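Local coordinates for haloacid dehalogenase domain protein hydrolase (Planctomyces limnophilus, PDB 4OVY), which is a calcium-binding member of the haloacid dehalogenase superfamily and probably acts as a hydrolase, possibly a phosphatase, at residues 79-82 with 86-89; 62-67 with 72-77. All blocks are in the same frame, centred on the assembly; numbering follows the deposited sequence.

Contact 1 (79-82 with 86-89); sequences PFRA and KDLP
The carbonyl O of Ala82 accepts the backbone N of Asp87 at 2.8 Å in an almost perfectly straight bond, with an N-H...O angle of 178°. This bond belongs to a Schellman motif that ends helix 80-84, with Lys86 taking positive phi, and Asp87 at once serves as N-cap of helix 88-91. The two short helices are thus joined by a tight corner. Beside the backbone bond runs a salt bridge, in which NH2 of Arg81 lies 3.0 Å from OD2 of Asp87. The oxygen sits in the guanidinium plane and receives the N-H on its anti lone pair, while NH1 adds a weak bond to the same atom. Guanidinium and carboxylate are turned 66° apart, so the pairing is not the flat, two-oxygen kind. CB of Ala82 also meets CB of Asp87 at 4.0 Å, and the same methyl lies against one guanidinium face, toward its rim. The Arg81 chain folds twice beyond CB, which curls its guanidinium back over Ala82. Farther out, Glu78 pairs with NE of Arg81 and Glu85 with NH2, so three carboxylates share this guanidinium, which probably favours its charged form. CG of Asp87 stands anti to the backbone N (chi1 -170°), which turns the carboxylate toward Arg81; OD2 takes the arginine, and OD1 makes a weak capping bond to Ala90 N.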
loop_
_atom_site.group_PDB
_atom_site.type_symbol
_atom_site.label_atom_id
_atom_site.label_comp_id
_atom_site.label_asym_id
_atom_site.label_seq_id
_atom_site.Cartn_x
_atom_site.Cartn_y
_atom_site.Cartn_z
ATOM N N PRO A 79 -20.346 -13.854 -17.957
ATOM C CA PRO A 79 -20.555 -12.780 -18.932
ATOM C C PRO A 79 -19.861 -13.021 -20.279
ATOM O O PRO A 79 -19.876 -12.148 -21.139
ATOM C CB PRO A 79 -19.916 -11.576 -18.239
ATOM C CG PRO A 79 -18.788 -12.171 -17.476
ATOM C CD PRO A 79 -19.228 -13.544 -17.045
ATOM N N PHE A 80 -19.273 -14.199 -20.461
ATOM C CA PHE A 80 -18.504 -14.497 -21.670
ATOM C C PHE A 80 -19.374 -14.453 -22.918
ATOM O O PHE A 80 -18.938 -13.963 -23.956
ATOM C CB PHE A 80 -17.815 -15.854 -21.539
ATOM C CG PHE A 80 -16.976 -15.970 -20.300
ATOM C CD1 PHE A 80 -15.702 -15.426 -20.259
ATOM C CD2 PHE A 80 -17.481 -16.580 -19.158
ATOM C CE1 PHE A 80 -14.935 -15.512 -19.110
ATOM C CE2 PHE A 80 -16.719 -16.669 -18.004
ATOM C CZ PHE A 80 -15.440 -16.138 -17.982
ATOM N N ARG A 81 -20.605 -14.949 -22.799
ATOM C CA ARG A 81 -21.592 -14.883 -23.882
ATOM C C ARG A 81 -21.772 -13.436 -24.348
ATOM O O ARG A 81 -21.671 -13.139 -25.547
ATOM C CB ARG A 81 -22.926 -15.474 -23.399
ATOM C CG ARG A 81 -23.987 -15.706 -24.472
ATOM C CD ARG A 81 -24.691 -14.435 -24.932
ATOM N NE ARG A 81 -25.115 -13.585 -23.819
ATOM C CZ ARG A 81 -25.531 -12.322 -23.938
ATOM N NH1 ARG A 81 -25.888 -11.648 -22.853
ATOM N NH2 ARG A 81 -25.601 -11.727 -25.125
ATOM N N ALA A 82 -22.023 -12.537 -23.397
ATOM C CA ALA A 82 -22.174 -11.109 -23.704
ATOM C C ALA A 82 -20.936 -10.550 -24.400
ATOM O O ALA A 82 -21.048 -9.766 -25.346
ATOM C CB ALA A 82 -22.459 -10.319 -22.435
ATOM N N LYS A 86 -20.897 -9.335 -28.272
ATOM C CA LYS A 86 -20.713 -7.884 -28.335
ATOM C C LYS A 86 -21.920 -7.142 -27.751
ATOM O O LYS A 86 -22.364 -6.131 -28.293
ATOM C CB LYS A 86 -20.451 -7.441 -29.783
ATOM C CG LYS A 86 -19.382 -8.257 -30.502
ATOM C CD LYS A 86 -19.325 -7.927 -31.984
ATOM C CE LYS A 86 -18.379 -8.864 -32.715
ATOM N NZ LYS A 86 -18.394 -8.636 -34.187
ATOM N N ASP A 87 -22.429 -7.653 -26.632
ATOM C CA ASP A 87 -23.651 -7.157 -26.007
ATOM C C ASP A 87 -23.321 -6.071 -24.976
ATOM O O ASP A 87 -23.245 -6.339 -23.778
ATOM C CB ASP A 87 -24.383 -8.337 -25.352
ATOM C CG ASP A 87 -25.777 -7.984 -24.877
ATOM O OD1 ASP A 87 -26.099 -6.781 -24.761
ATOM O OD2 ASP A 87 -26.557 -8.927 -24.613
ATOM N N LEU A 88 -23.140 -4.838 -25.441
ATOM C CA LEU A 88 -22.651 -3.773 -24.554
ATOM C C LEU A 88 -23.579 -3.465 -23.362
ATOM O O LEU A 88 -23.089 -3.230 -22.258
ATOM C CB LEU A 88 -22.315 -2.495 -25.343
ATOM C CG LEU A 88 -21.475 -1.442 -24.603
ATOM C CD1 LEU A 88 -20.252 -2.057 -23.934
ATOM C CD2 LEU A 88 -21.049 -0.320 -25.544
ATOM N N PRO A 89 -24.911 -3.470 -23.568
ATOM C CA PRO A 89 -25.823 -3.284 -22.423
ATOM C C PRO A 89 -25.686 -4.327 -21.303
ATOM O O PRO A 89 -25.790 -3.983 -20.131
ATOM C CB PRO A 89 -27.211 -3.371 -23.065
ATOM C CG PRO A 89 -26.996 -2.896 -24.459
ATOM C CD PRO A 89 -25.633 -3.393 -24.853
#

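Contact 2 (62-67 with 72-77); sequences DRVRLL and PEWRTE. With EDO (1,2-ethanediol), chain E.
Trp74 reaches from a 3-10 turn, residues 72-75, to the last turns of helix 55-67, where its indole meets Val64 and Leu67. This helix-turn packing lies in the helical insertion that follows the first strand of the Rossmann-like core, consistent with a C1-type cap of the haloacid dehalogenase fold. From CB, which points toward the helix, CG stands anti to the carbonyl carbon (chi1 -74°) and the ring turns little about the next bond (chi2 -4°), which together bring the six-membered ring to the helix. On the pyrrole side, OE1 of Glu77 lies in the ring plane at the edge, near CD1. Farther along, CE3 comes to 3.9 Å from CG1 of Val64. The next atom, CZ3, touches the same methyl at 3.8 Å and, at the ring edge, meets the carbonyl O of Val64, 3.5 Å away and near the ring plane. CH2 ends the path against CB of Leu67, at 3.9 Å. Phe80 and His71 stack with the indole. Cutting the residue back to an alanine would remove the whole ring and would probably open a gap beside Val64 and Leu67, leaving Phe80 without its stacking partner. Behind the ring the turn is tied by O of Glu73, which accepts N of Glu77 at 2.9 Å and N of Thr76 at 3.1 Å. Arg75, extended from CG to NE, gives NH2 to O1 of a 1,2-ethanediol, probably from the crystallisation liquor, at 2.9 Å, with the oxygen at the guanidinium edge.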
loop_
_atom_site.group_PDB
_atom_site.type_symbol
_atom_site.label_atom_id
_atom_site.label_comp_id
_atom_site.label_asym_id
_atom_site.label_seq_id
_atom_site.Cartn_x
_atom_site.Cartn_y
_atom_site.Cartn_z
ATOM N N ASP A 62 -10.949 -8.237 -25.602
ATOM C CA ASP A 62 -9.948 -8.781 -26.528
ATOM C C ASP A 62 -9.371 -10.091 -26.006
ATOM O O ASP A 62 -9.171 -11.049 -26.774
ATOM C CB ASP A 62 -8.828 -7.771 -26.794
ATOM C CG ASP A 62 -9.257 -6.647 -27.724
ATOM O OD1 ASP A 62 -10.346 -6.750 -28.334
ATOM O OD2 ASP A 62 -8.497 -5.657 -27.850
ATOM N N ARG A 63 -9.127 -10.149 -24.702
ATOM C CA ARG A 63 -8.599 -11.369 -24.086
ATOM C C ARG A 63 -9.582 -12.537 -24.206
ATOM O O ARG A 63 -9.182 -13.636 -24.564
ATOM C CB ARG A 63 -8.228 -11.121 -22.628
ATOM C CG ARG A 63 -7.081 -10.131 -22.439
ATOM C CD ARG A 63 -5.779 -10.610 -23.054
ATOM N NE ARG A 63 -5.328 -11.865 -22.461
ATOM C CZ ARG A 63 -4.439 -12.685 -23.010
ATOM N NH1 ARG A 63 -3.887 -12.413 -24.191
ATOM N NH2 ARG A 63 -4.110 -13.796 -22.368
ATOM N N VAL A 64 -10.859 -12.293 -23.921
ATOM C CA VAL A 64 -11.895 -13.331 -24.056
ATOM C C VAL A 64 -11.969 -13.819 -25.504
ATOM O O VAL A 64 -11.995 -15.025 -25.764
ATOM C CB VAL A 64 -13.273 -12.830 -23.563
ATOM C CG1 VAL A 64 -14.407 -13.748 -24.017
ATOM C CG2 VAL A 64 -13.271 -12.704 -22.048
ATOM N N ARG A 65 -11.976 -12.884 -26.447
ATOM C CA ARG A 65 -11.999 -13.244 -27.866
ATOM C C ARG A 65 -10.811 -14.116 -28.261
ATOM O O ARG A 65 -10.971 -15.080 -29.003
ATOM C CB ARG A 65 -12.060 -11.995 -28.741
ATOM C CG ARG A 65 -13.419 -11.324 -28.685
ATOM C CD ARG A 65 -13.576 -10.250 -29.740
ATOM N NE ARG A 65 -14.705 -9.382 -29.418
ATOM C CZ ARG A 65 -14.616 -8.163 -28.885
ATOM N NH1 ARG A 65 -13.433 -7.611 -28.607
ATOM N NH2 ARG A 65 -15.728 -7.482 -28.637
ATOM N N LEU A 66 -9.627 -13.779 -27.758
ATOM C CA LEU A 66 -8.416 -14.540 -28.060
ATOM C C LEU A 66 -8.493 -15.953 -27.468
ATOM O O LEU A 66 -8.042 -16.922 -28.087
ATOM C CB LEU A 66 -7.184 -13.806 -27.518
ATOM C CG LEU A 66 -5.809 -14.375 -27.868
ATOM C CD1 LEU A 66 -5.568 -14.315 -29.372
ATOM C CD2 LEU A 66 -4.717 -13.621 -27.121
ATOM N N LEU A 67 -9.079 -16.064 -26.280
ATOM C CA LEU A 67 -9.152 -17.343 -25.565
ATOM C C LEU A 67 -10.344 -18.226 -25.958
ATOM O O LEU A 67 -10.365 -19.412 -25.625
ATOM C CB LEU A 67 -9.205 -17.084 -24.057
ATOM C CG LEU A 67 -7.955 -16.435 -23.470
ATOM C CD1 LEU A 67 -8.251 -15.900 -22.075
ATOM C CD2 LEU A 67 -6.785 -17.409 -23.458
ATOM N N PRO A 72 -15.909 -23.819 -25.470
ATOM C CA PRO A 72 -17.229 -23.986 -26.069
ATOM C C PRO A 72 -18.353 -23.555 -25.109
ATOM O O PRO A 72 -19.416 -23.093 -25.544
ATOM C CB PRO A 72 -17.287 -25.497 -26.366
ATOM C CG PRO A 72 -16.336 -26.111 -25.404
ATOM C CD PRO A 72 -15.217 -25.109 -25.291
ATOM N N GLU A 73 -18.098 -23.679 -23.810
ATOM C CA GLU A 73 -19.076 -23.304 -22.786
ATOM C C GLU A 73 -19.377 -21.794 -22.745
ATOM O O GLU A 73 -20.446 -21.382 -22.278
ATOM C CB GLU A 73 -18.637 -23.826 -21.408
ATOM C CG GLU A 73 -17.586 -23.007 -20.661
ATOM C CD GLU A 73 -16.158 -23.171 -21.161
ATOM O OE1 GLU A 73 -15.917 -23.788 -22.224
ATOM O OE2 GLU A 73 -15.253 -22.655 -20.462
ATOM N N TRP A 74 -18.459 -20.978 -23.262
ATOM C CA TRP A 74 -18.647 -19.526 -23.263
ATOM C C TRP A 74 -19.747 -19.038 -24.214
ATOM O O TRP A 74 -20.192 -17.888 -24.112
ATOM C CB TRP A 74 -17.337 -18.803 -23.588
ATOM C CG TRP A 74 -16.342 -18.802 -22.486
ATOM C CD1 TRP A 74 -16.499 -19.300 -21.219
ATOM C CD2 TRP A 74 -15.037 -18.231 -22.532
ATOM N NE1 TRP A 74 -15.362 -19.091 -20.484
ATOM C CE2 TRP A 74 -14.449 -18.430 -21.265
ATOM C CE3 TRP A 74 -14.302 -17.573 -23.527
ATOM C CZ2 TRP A 74 -13.153 -18.006 -20.966
ATOM C CZ3 TRP A 74 -13.014 -17.141 -23.225
ATOM C CH2 TRP A 74 -12.457 -17.358 -21.956
ATOM N N ARG A 75 -20.190 -19.896 -25.130
ATOM C CA ARG A 75 -21.335 -19.557 -25.967
ATOM C C ARG A 75 -22.609 -19.394 -25.139
ATOM O O ARG A 75 -23.546 -18.757 -25.594
ATOM C CB ARG A 75 -21.552 -20.596 -27.071
ATOM C CG ARG A 75 -20.436 -20.641 -28.095
ATOM C CD ARG A 75 -20.883 -21.310 -29.383
ATOM N NE ARG A 75 -19.831 -21.291 -30.400
ATOM C CZ ARG A 75 -18.851 -22.188 -30.518
ATOM N NH1 ARG A 75 -18.760 -23.218 -29.681
ATOM N NH2 ARG A 75 -17.949 -22.051 -31.493
ATOM N N THR A 76 -22.644 -19.973 -23.939
ATOM C CA THR A 76 -23.803 -19.842 -23.054
ATOM C C THR A 76 -23.492 -19.229 -21.680
ATOM O O THR A 76 -24.374 -18.647 -21.060
ATOM C CB THR A 76 -24.543 -21.196 -22.878
ATOM O OG1 THR A 76 -23.618 -22.237 -22.543
ATOM C CG2 THR A 76 -25.264 -21.575 -24.152
ATOM N N GLU A 77 -22.257 -19.334 -21.209
ATOM C CA GLU A 77 -21.910 -18.884 -19.862
ATOM C C GLU A 77 -21.732 -17.366 -19.843
ATOM O O GLU A 77 -21.006 -16.820 -20.672
ATOM C CB GLU A 77 -20.622 -19.573 -19.392
ATOM C CG GLU A 77 -20.287 -19.364 -17.920
ATOM C CD GLU A 77 -18.926 -19.914 -17.530
ATOM O OE1 GLU A 77 -18.368 -20.744 -18.271
ATOM O OE2 GLU A 77 -18.406 -19.519 -16.469
HETATM C C1 EDO E . -14.478 -22.754 -30.386
HETATM O O1 EDO E . -15.326 -23.268 -31.420
HETATM C C2 EDO E . -14.890 -23.338 -29.041
HETATM O O2 EDO E . -14.767 -24.764 -29.074
#

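Overall arrangement
Contact 2 is complete in the sequence before contact 1 begins, and their centres lie about 10 Å apart. They meet where helix 80-84 begins. CD1 of Phe80 lies 3.4 Å from CE2 of Trp74 within their ring stack, and CG of Arg81 rests 3.3 Å from the carbonyl O of Arg75. Leu102 of helix 95-106 touches both, meeting Pro79 and Phe80 of contact 1 and Val64 of contact 2. Both sit peripherally, with centres about 23 and 26 Å from the chain centre, and away from the calcium site formed by Asp42, Asp44 and Asn234.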